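Local coordinates for ABC transporter substrate-binding protein (Streptococcus pneumoniae, PDB 4OHN) that binds histidine between its two lobes and probably delivers it to an ABC uptake transporter in the pneumococcal membrane, at residues A41-D46 with G234-I239; A48-E53 with S228-D233. All coordinates share one frame; numbering follows the deposited sequence.

Contact 1. Residues A41-D46 with G234-I239; sequences AGFDID and GKFQEI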
ATOM      1  N   ALA A  41      -4.715  -6.947 -11.251  1.00  9.59           N
ATOM      2  CA  ALA A  41      -4.749  -5.634 -11.901  1.00  9.29           C
ATOM      3  C   ALA A  41      -4.468  -4.550 -10.882  1.00  9.86           C
ATOM      4  O   ALA A  41      -4.546  -4.777  -9.675  1.00  9.64           O
ATOM      5  CB  ALA A  41      -6.095  -5.373 -12.554  1.00 11.72           C
ATOM      6  N   GLY A  42      -4.153  -3.365 -11.376  1.00  9.32           N
ATOM      7  CA  GLY A  42      -4.004  -2.208 -10.535  1.00  8.71           C
ATOM      8  C   GLY A  42      -2.926  -1.264 -11.008  1.00  9.70           C
ATOM      9  O   GLY A  42      -2.186  -1.532 -11.954  1.00  9.38           O
ATOM     10  N   PHE A  43      -2.848  -0.130 -10.339  1.00  8.97           N
ATOM     11  CA  PHE A  43      -1.843   0.877 -10.643  1.00  8.15           C
ATOM     12  C   PHE A  43      -0.430   0.324 -10.601  1.00  8.93           C
ATOM     13  O   PHE A  43       0.365   0.556 -11.520  1.00  8.85           O
ATOM     14  CB  PHE A  43      -1.994   2.080  -9.699  1.00  8.80           C
ATOM     15  CG  PHE A  43      -0.997   3.173  -9.945  1.00  9.40           C
ATOM     16  CD1 PHE A  43      -1.328   4.238 -10.738  1.00 10.87           C
ATOM     17  CD2 PHE A  43       0.267   3.135  -9.375  1.00  8.87           C
ATOM     18  CE1 PHE A  43      -0.402   5.257 -10.982  1.00 12.51           C
ATOM     19  CE2 PHE A  43       1.192   4.138  -9.622  1.00 11.06           C
ATOM     20  CZ  PHE A  43       0.840   5.203 -10.402  1.00 11.54           C
ATOM     21  N   ASP A  44      -0.096  -0.389  -9.535  1.00  8.34           N
ATOM     22  CA  ASP A  44       1.237  -0.957  -9.419  1.00  7.05           C
ATOM     23  C   ASP A  44       1.466  -2.094 -10.394  1.00  8.13           C
ATOM     24  O   ASP A  44       2.586  -2.287 -10.855  1.00  8.72           O
ATOM     25  CB  ASP A  44       1.508  -1.456  -7.999  1.00  8.22           C
ATOM     26  CG  ASP A  44       1.784  -0.332  -7.014  1.00  8.53           C
ATOM     27  OD1 ASP A  44       2.232   0.773  -7.412  1.00  9.14           O
ATOM     28  OD2 ASP A  44       1.551  -0.586  -5.803  1.00  9.09           O
ATOM     29  N   ILE A  45       0.436  -2.884 -10.692  1.00  8.70           N
ATOM     30  CA  ILE A  45       0.577  -3.925 -11.699  1.00  8.65           C
ATOM     31  C   ILE A  45       0.987  -3.270 -13.021  1.00  8.73           C
ATOM     32  O   ILE A  45       1.959  -3.686 -13.668  1.00  9.90           O
ATOM     33  CB  ILE A  45      -0.719  -4.747 -11.887  1.00  9.75           C
ATOM     34  CG1 ILE A  45      -1.234  -5.321 -10.562  1.00  9.56           C
ATOM     35  CG2 ILE A  45      -0.482  -5.857 -12.900  1.00  9.92           C
ATOM     36  CD1 ILE A  45      -0.251  -6.231  -9.839  1.00 12.03           C
ATOM     37  N   ASP A  46       0.272  -2.225 -13.410  1.00  8.19           N
ATOM     38  CA  ASP A  46       0.572  -1.527 -14.651  1.00  8.68           C
ATOM     39  C   ASP A  46       1.940  -0.833 -14.608  1.00  9.74           C
ATOM     40  O   ASP A  46       2.713  -0.908 -15.576  1.00 10.81           O
ATOM     41  CB  ASP A  46      -0.536  -0.493 -14.936  1.00  9.17           C
ATOM     42  CG  ASP A  46      -1.866  -1.132 -15.355  1.00 10.21           C
ATOM     43  OD1 ASP A  46      -1.928  -2.348 -15.634  1.00 12.66           O
ATOM     44  OD2 ASP A  46      -2.854  -0.373 -15.411  1.00 12.39           O
ATOM     45  N   GLY A 234       4.447   9.552 -21.402  1.00 15.91           N
ATOM     46  CA  GLY A 234       2.996   9.508 -21.326  1.00 16.69           C
ATOM     47  C   GLY A 234       2.447   8.360 -20.499  1.00 14.48           C
ATOM     48  O   GLY A 234       1.269   8.383 -20.102  1.00 16.13           O
ATOM     49  N   LYS A 235       3.266   7.355 -20.221  1.00 13.40           N
ATOM     50  CA  LYS A 235       2.745   6.150 -19.615  1.00 13.84           C
ATOM     51  C   LYS A 235       2.362   6.346 -18.145  1.00 12.38           C
ATOM     52  O   LYS A 235       1.313   5.863 -17.706  1.00 12.94           O
ATOM     53  CB  LYS A 235       3.756   5.015 -19.771  1.00 15.24           C
ATOM     54  CG  LYS A 235       3.258   3.658 -19.302  1.00 20.08           C
ATOM     55  CD  LYS A 235       1.989   3.237 -20.028  1.00 28.16           C
ATOM     56  CE  LYS A 235       2.155   1.942 -20.787  1.00 59.54           C
ATOM     57  NZ  LYS A 235       0.912   1.637 -21.559  1.00 45.50           N
ATOM     58  N   PHE A 236       3.173   7.046 -17.369  1.00 11.53           N
ATOM     59  CA  PHE A 236       2.806   7.264 -15.981  1.00 11.42           C
ATOM     60  C   PHE A 236       1.475   7.998 -15.890  1.00 12.22           C
ATOM     61  O   PHE A 236       0.586   7.632 -15.104  1.00 14.03           O
ATOM     62  CB  PHE A 236       3.892   8.036 -15.218  1.00 11.77           C
ATOM     63  CG  PHE A 236       3.649   8.096 -13.740  1.00 10.98           C
ATOM     64  CD1 PHE A 236       4.203   7.157 -12.899  1.00 12.83           C
ATOM     65  CD2 PHE A 236       2.825   9.065 -13.210  1.00 14.67           C
ATOM     66  CE1 PHE A 236       3.970   7.199 -11.541  1.00 15.31           C
ATOM     67  CE2 PHE A 236       2.590   9.100 -11.843  1.00 18.74           C
ATOM     68  CZ  PHE A 236       3.164   8.157 -11.027  1.00 14.62           C
ATOM     69  N   GLN A 237       1.308   9.023 -16.712  1.00 13.00           N
ATOM     70  CA  GLN A 237       0.069   9.778 -16.721  1.00 16.20           C
ATOM     71  C   GLN A 237      -1.124   8.935 -17.142  1.00 14.12           C
ATOM     72  O   GLN A 237      -2.213   9.057 -16.566  1.00 15.81           O
ATOM     73  CB  GLN A 237       0.190  10.993 -17.644  1.00 16.23           C
ATOM     74  CG  GLN A 237       1.060  12.087 -17.075  1.00 23.71           C
ATOM     75  CD  GLN A 237       0.702  12.425 -15.651  1.00 48.75           C
ATOM     76  OE1 GLN A 237      -0.465  12.626 -15.321  1.00 43.15           O
ATOM     77  NE2 GLN A 237       1.701  12.454 -14.789  1.00 26.29           N
ATOM     78  N   GLU A 238      -0.931   8.088 -18.145  1.00 12.96           N
ATOM     79  CA  GLU A 238      -1.992   7.196 -18.596  1.00 14.81           C
ATOM     80  C   GLU A 238      -2.429   6.271 -17.455  1.00 14.25           C
ATOM     81  O   GLU A 238      -3.621   6.106 -17.205  1.00 15.58           O
ATOM     82  CB  GLU A 238      -1.489   6.387 -19.784  1.00 16.95           C
ATOM     83  CG  GLU A 238      -2.417   5.292 -20.292  1.00 21.49           C
ATOM     84  CD  GLU A 238      -1.720   4.383 -21.293  1.00 57.29           C
ATOM     85  OE1 GLU A 238      -0.740   4.829 -21.927  1.00 51.80           O
ATOM     86  OE2 GLU A 238      -2.147   3.221 -21.438  1.00 44.51           O
ATOM     87  N   ILE A 239      -1.475   5.650 -16.772  1.00 12.12           N
ATOM     88  CA  ILE A 239      -1.789   4.722 -15.681  1.00 11.49           C
ATOM     89  C   ILE A 239      -2.474   5.469 -14.528  1.00 11.82           C
ATOM     90  O   ILE A 239      -3.456   4.988 -13.948  1.00 12.35           O
ATOM     91  CB  ILE A 239      -0.518   4.007 -15.205  1.00 12.27           C
ATOM     92  CG1 ILE A 239       0.064   3.132 -16.329  1.00 13.27           C
ATOM     93  CG2 ILE A 239      -0.812   3.148 -13.998  1.00 13.65           C
ATOM     94  CD1 ILE A 239       1.471   2.624 -16.041  1.00 13.75           C
TER

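Contact 2. Residues A48-E53 with S228-D233; sequences ATAVFE and SSLYKD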
ATOM      1  N   ALA A  48       4.665  -1.410 -12.607  1.00  7.99           N
ATOM      2  CA  ALA A  48       5.787  -2.343 -12.559  1.00  8.03           C
ATOM      3  C   ALA A  48       5.970  -3.039 -13.900  1.00  8.23           C
ATOM      4  O   ALA A  48       7.083  -3.271 -14.347  1.00  9.42           O
ATOM      5  CB  ALA A  48       5.580  -3.373 -11.478  1.00  9.03           C
ATOM      6  N   THR A  49       4.875  -3.401 -14.548  1.00  8.40           N
ATOM      7  CA  THR A  49       4.957  -4.015 -15.879  1.00  9.08           C
ATOM      8  C   THR A  49       5.688  -3.071 -16.839  1.00 10.63           C
ATOM      9  O   THR A  49       6.602  -3.480 -17.572  1.00 11.10           O
ATOM     10  CB  THR A  49       3.559  -4.384 -16.421  1.00  9.78           C
ATOM     11  OG1 THR A  49       2.961  -5.338 -15.546  1.00 11.60           O
ATOM     12  CG2 THR A  49       3.620  -4.968 -17.796  1.00 11.97           C
ATOM     13  N   ALA A  50       5.307  -1.799 -16.829  1.00  9.81           N
ATOM     14  CA  ALA A  50       5.918  -0.806 -17.709  1.00  9.90           C
ATOM     15  C   ALA A  50       7.385  -0.554 -17.359  1.00  9.88           C
ATOM     16  O   ALA A  50       8.217  -0.368 -18.243  1.00 11.84           O
ATOM     17  CB  ALA A  50       5.134   0.496 -17.655  1.00 10.63           C
ATOM     18  N   VAL A  51       7.716  -0.555 -16.074  1.00  9.62           N
ATOM     19  CA  VAL A  51       9.116  -0.412 -15.662  1.00  9.31           C
ATOM     20  C   VAL A  51       9.962  -1.556 -16.200  1.00 10.12           C
ATOM     21  O   VAL A  51      11.007  -1.344 -16.817  1.00 11.28           O
ATOM     22  CB  VAL A  51       9.230  -0.337 -14.116  1.00  9.71           C
ATOM     23  CG1 VAL A  51      10.648  -0.683 -13.623  1.00 10.03           C
ATOM     24  CG2 VAL A  51       8.781   1.048 -13.628  1.00 10.06           C
ATOM     25  N   PHE A  52       9.512  -2.786 -15.972  1.00  9.60           N
ATOM     26  CA  PHE A  52      10.335  -3.924 -16.347  1.00 10.82           C
ATOM     27  C   PHE A  52      10.332  -4.184 -17.849  1.00 11.84           C
ATOM     28  O   PHE A  52      11.299  -4.729 -18.374  1.00 12.86           O
ATOM     29  CB  PHE A  52      10.025  -5.115 -15.440  1.00 10.57           C
ATOM     30  CG  PHE A  52      10.600  -4.906 -14.073  1.00  8.91           C
ATOM     31  CD1 PHE A  52      11.985  -4.883 -13.900  1.00 10.90           C
ATOM     32  CD2 PHE A  52       9.790  -4.639 -12.996  1.00  9.37           C
ATOM     33  CE1 PHE A  52      12.539  -4.630 -12.645  1.00 10.63           C
ATOM     34  CE2 PHE A  52      10.330  -4.367 -11.766  1.00 10.07           C
ATOM     35  CZ  PHE A  52      11.696  -4.351 -11.579  1.00 10.31           C
ATOM     36  N   GLU A  53       9.308  -3.709 -18.551  1.00 11.22           N
ATOM     37  CA  GLU A  53       9.289  -3.711 -20.011  1.00 14.02           C
ATOM     38  C   GLU A  53      10.493  -2.973 -20.591  1.00 11.88           C
ATOM     39  O   GLU A  53      10.991  -3.346 -21.654  1.00 16.41           O
ATOM     40  CB  GLU A  53       7.994  -3.048 -20.514  1.00 14.22           C
ATOM     41  CG  GLU A  53       7.720  -3.145 -22.002  1.00 18.64           C
ATOM     42  CD  GLU A  53       8.431  -2.101 -22.884  1.00 36.34           C
ATOM     43  OE1 GLU A  53       8.893  -1.022 -22.427  1.00 17.84           O
ATOM     44  OE2 GLU A  53       8.498  -2.366 -24.098  1.00 21.27           O
ATOM     45  N   SER A 228      11.922   7.776 -14.649  1.00 10.00           N
ATOM     46  CA  SER A 228      12.224   8.993 -15.414  1.00 10.59           C
ATOM     47  C   SER A 228      11.686   8.934 -16.840  1.00 12.22           C
ATOM     48  O   SER A 228      11.159   9.933 -17.349  1.00 13.21           O
ATOM     49  CB  SER A 228      13.726   9.259 -15.445  1.00 13.21           C
ATOM     50  OG  SER A 228      14.217   9.500 -14.142  1.00 13.73           O
ATOM     51  N   SER A 229      11.777   7.778 -17.484  1.00 10.23           N
ATOM     52  CA  SER A 229      11.238   7.610 -18.833  1.00 12.84           C
ATOM     53  C   SER A 229       9.724   7.673 -18.799  1.00 10.69           C
ATOM     54  O   SER A 229       9.126   8.322 -19.639  1.00 11.38           O
ATOM     55  CB  SER A 229      11.659   6.242 -19.442  1.00 13.52           C
ATOM     56  OG  SER A 229      12.917   6.278 -20.079  1.00 23.40           O
ATOM     57  N   LEU A 230       9.110   6.974 -17.838  1.00 10.07           N
ATOM     58  CA  LEU A 230       7.657   6.840 -17.815  1.00 10.13           C
ATOM     59  C   LEU A 230       6.972   8.170 -17.523  1.00 10.64           C
ATOM     60  O   LEU A 230       5.852   8.389 -17.980  1.00 11.07           O
ATOM     61  CB  LEU A 230       7.221   5.768 -16.810  1.00  9.54           C
ATOM     62  CG  LEU A 230       7.727   4.362 -17.154  1.00 10.33           C
ATOM     63  CD1 LEU A 230       7.476   3.406 -16.019  1.00 14.23           C
ATOM     64  CD2 LEU A 230       7.070   3.835 -18.381  1.00 12.57           C
ATOM     65  N   TYR A 231       7.641   9.066 -16.816  1.00 10.80           N
ATOM     66  CA  TYR A 231       7.083  10.392 -16.565  1.00 11.61           C
ATOM     67  C   TYR A 231       6.959  11.229 -17.830  1.00 12.53           C
ATOM     68  O   TYR A 231       6.091  12.086 -17.944  1.00 14.89           O
ATOM     69  CB  TYR A 231       7.924  11.169 -15.539  1.00 12.85           C
ATOM     70  CG  TYR A 231       7.820  10.644 -14.125  1.00 13.68           C
ATOM     71  CD1 TYR A 231       6.600  10.266 -13.591  1.00 18.02           C
ATOM     72  CD2 TYR A 231       8.940  10.533 -13.320  1.00 16.07           C
ATOM     73  CE1 TYR A 231       6.490   9.791 -12.293  1.00 23.40           C
ATOM     74  CE2 TYR A 231       8.841  10.042 -12.018  1.00 18.02           C
ATOM     75  CZ  TYR A 231       7.612   9.682 -11.521  1.00 19.82           C
ATOM     76  OH  TYR A 231       7.474   9.202 -10.229  1.00 23.12           O
ATOM     77  N   LYS A 232       7.863  11.043 -18.773  1.00 12.75           N
ATOM     78  CA  LYS A 232       7.850  11.851 -19.984  1.00 13.72           C
ATOM     79  C   LYS A 232       7.293  11.151 -21.198  1.00 15.45           C
ATOM     80  O   LYS A 232       6.988  11.822 -22.167  1.00 19.46           O
ATOM     81  CB  LYS A 232       9.230  12.408 -20.280  1.00 14.85           C
ATOM     82  CG  LYS A 232      10.291  11.340 -20.502  1.00 13.46           C
ATOM     83  CD  LYS A 232      11.639  11.969 -20.827  1.00 14.08           C
ATOM     84  CE  LYS A 232      12.746  10.941 -20.613  1.00 13.31           C
ATOM     85  NZ  LYS A 232      14.097  11.488 -20.927  1.00 13.96           N
ATOM     86  N   ASP A 233       7.150   9.826 -21.178  1.00 13.42           N
ATOM     87  CA  ASP A 233       6.631   9.141 -22.361  1.00 16.58           C
ATOM     88  C   ASP A 233       5.115   8.987 -22.399  1.00 19.52           C
ATOM     89  O   ASP A 233       4.576   8.355 -23.318  1.00 22.51           O
ATOM     90  CB  ASP A 233       7.343   7.795 -22.626  1.00 23.34           C
ATOM     91  CG  ASP A 233       7.084   6.756 -21.576  1.00 23.22           C
ATOM     92  OD1 ASP A 233       6.131   6.879 -20.775  1.00 19.21           O
ATOM     93  OD2 ASP A 233       7.875   5.772 -21.541  1.00 22.76           O
TER

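Contact 1. Residues A41-D46 with G234-I239
F43 and I239 make the closest approach between the first turn of helix 43-53 and the start of helix 235-244. The branch methyl CG2 of I239 lies 3.5 Å from CD1 of F43, obliquely to the ring, and the two side chains cross at about a right angle. A second aromatic closes this apolar side: the edge of F43 is directed toward the face of F236 in an offset edge-to-face pair, planes at 83°, the touch being displaced to the rim at the two CZ atoms, 3.8 Å apart. Both phenylalanines hold CG anti to the backbone N (chi1 -180° in F43, -171° in F236), which swings both rings into the gap between the helices, where they meet nearly at right angles. A broad, flat apolar ring suits the place of F43 because it can pack on I239 CG2 and still turn its edge to F236; F244 and Y231 extend the aromatic cluster.

Toward the solvent the packing thins. D46, partly exposed, touches I239 through its CB, 3.8 Å from CG2, while CD1 of the isoleucine reaches the D46 backbone. The D46 carboxylate turns to the next turn of helix 235-244: OD2 accepts a hydrogen bond from W243 NE1 and forms a salt bridge with K242, a pairing that would probably stabilise the charged form. Farther out, K235 and E238 make a weak salt bridge within their own helix, NZ to OE2 3.4 Å. This is helix-on-helix packing within one lobe of a family 3 solute-binding protein, with the C-terminal helix laid against the lobe's first inter-strand helix.

Contact 2. Residues A48-E53 with S228-D233
L230 meets helix 43-53 with the two methyls of its fork, each finding a different residue. CD1 lies 3.6 Å from CG2 of V51, and CD2 is 3.9 Å from CB of A50. The leucine takes CG anti to its carbonyl carbon (chi1 -63°), and its CB already points at helix 43-53, so that the two methyls end there; it crosses the valine side chain at about a right angle. Small and branched residues suit the receiving surface: A50 gives a low spot on the helix, V51 a methyl beside it. The leucine is long enough to span the gap between the backbones, 7.7 Å from L230 CA to V51 CA.

Around this buried trio a second shell fixes the partners. V51 has its other methyl, CG1, 4.0 Å above the F52 ring and over its centre, a CH-pi arrangement within one helix. The valine also packs on A226 and F227, while F52 reaches L219 and I223 of helix 217-232 as well as I20 and V59 of the neighbouring strands. On the outer side the aliphatic contact gives way to charge: D233 pairs through OD2 with K54, a salt bridge that ties the residue after E53 to D233, and its OD1 accepts from the backbone N of K235. Nearby, the carbonyl O of S229 accepts from both K232 N and D233 N, at 3.1 and 2.9 Å. The core of the contact is apolar interhelical packing in an alpha/beta lobe of the periplasmic-binding-protein fold, helix 43-53 lying in the beta-alpha-beta connection between the parallel strands 19-24 and 58-63.

Overall arrangement
Contacts 1 and 2 are two stations along helix 43-53, their centres 9 Å apart: its first turn meets helix 235-244 and its later turns meet helix 217-232. Those two partners follow each other in the chain, and the bend between them is held by a probable backbone hydrogen bond from F236 N to L230 O, 3.1 Å. K235 bridges the contacts, its CB 3.8 Å from CD2 of L230 and its CG 4.0 Å from CB of A50. Neither contact forms the pocket. The F43 side chain is about 12 Å from the bound histidine, but D44 OD2 accepts a hydrogen bond from the backbone N of G84, a pocket residue, linking this helical layer to the ligand site.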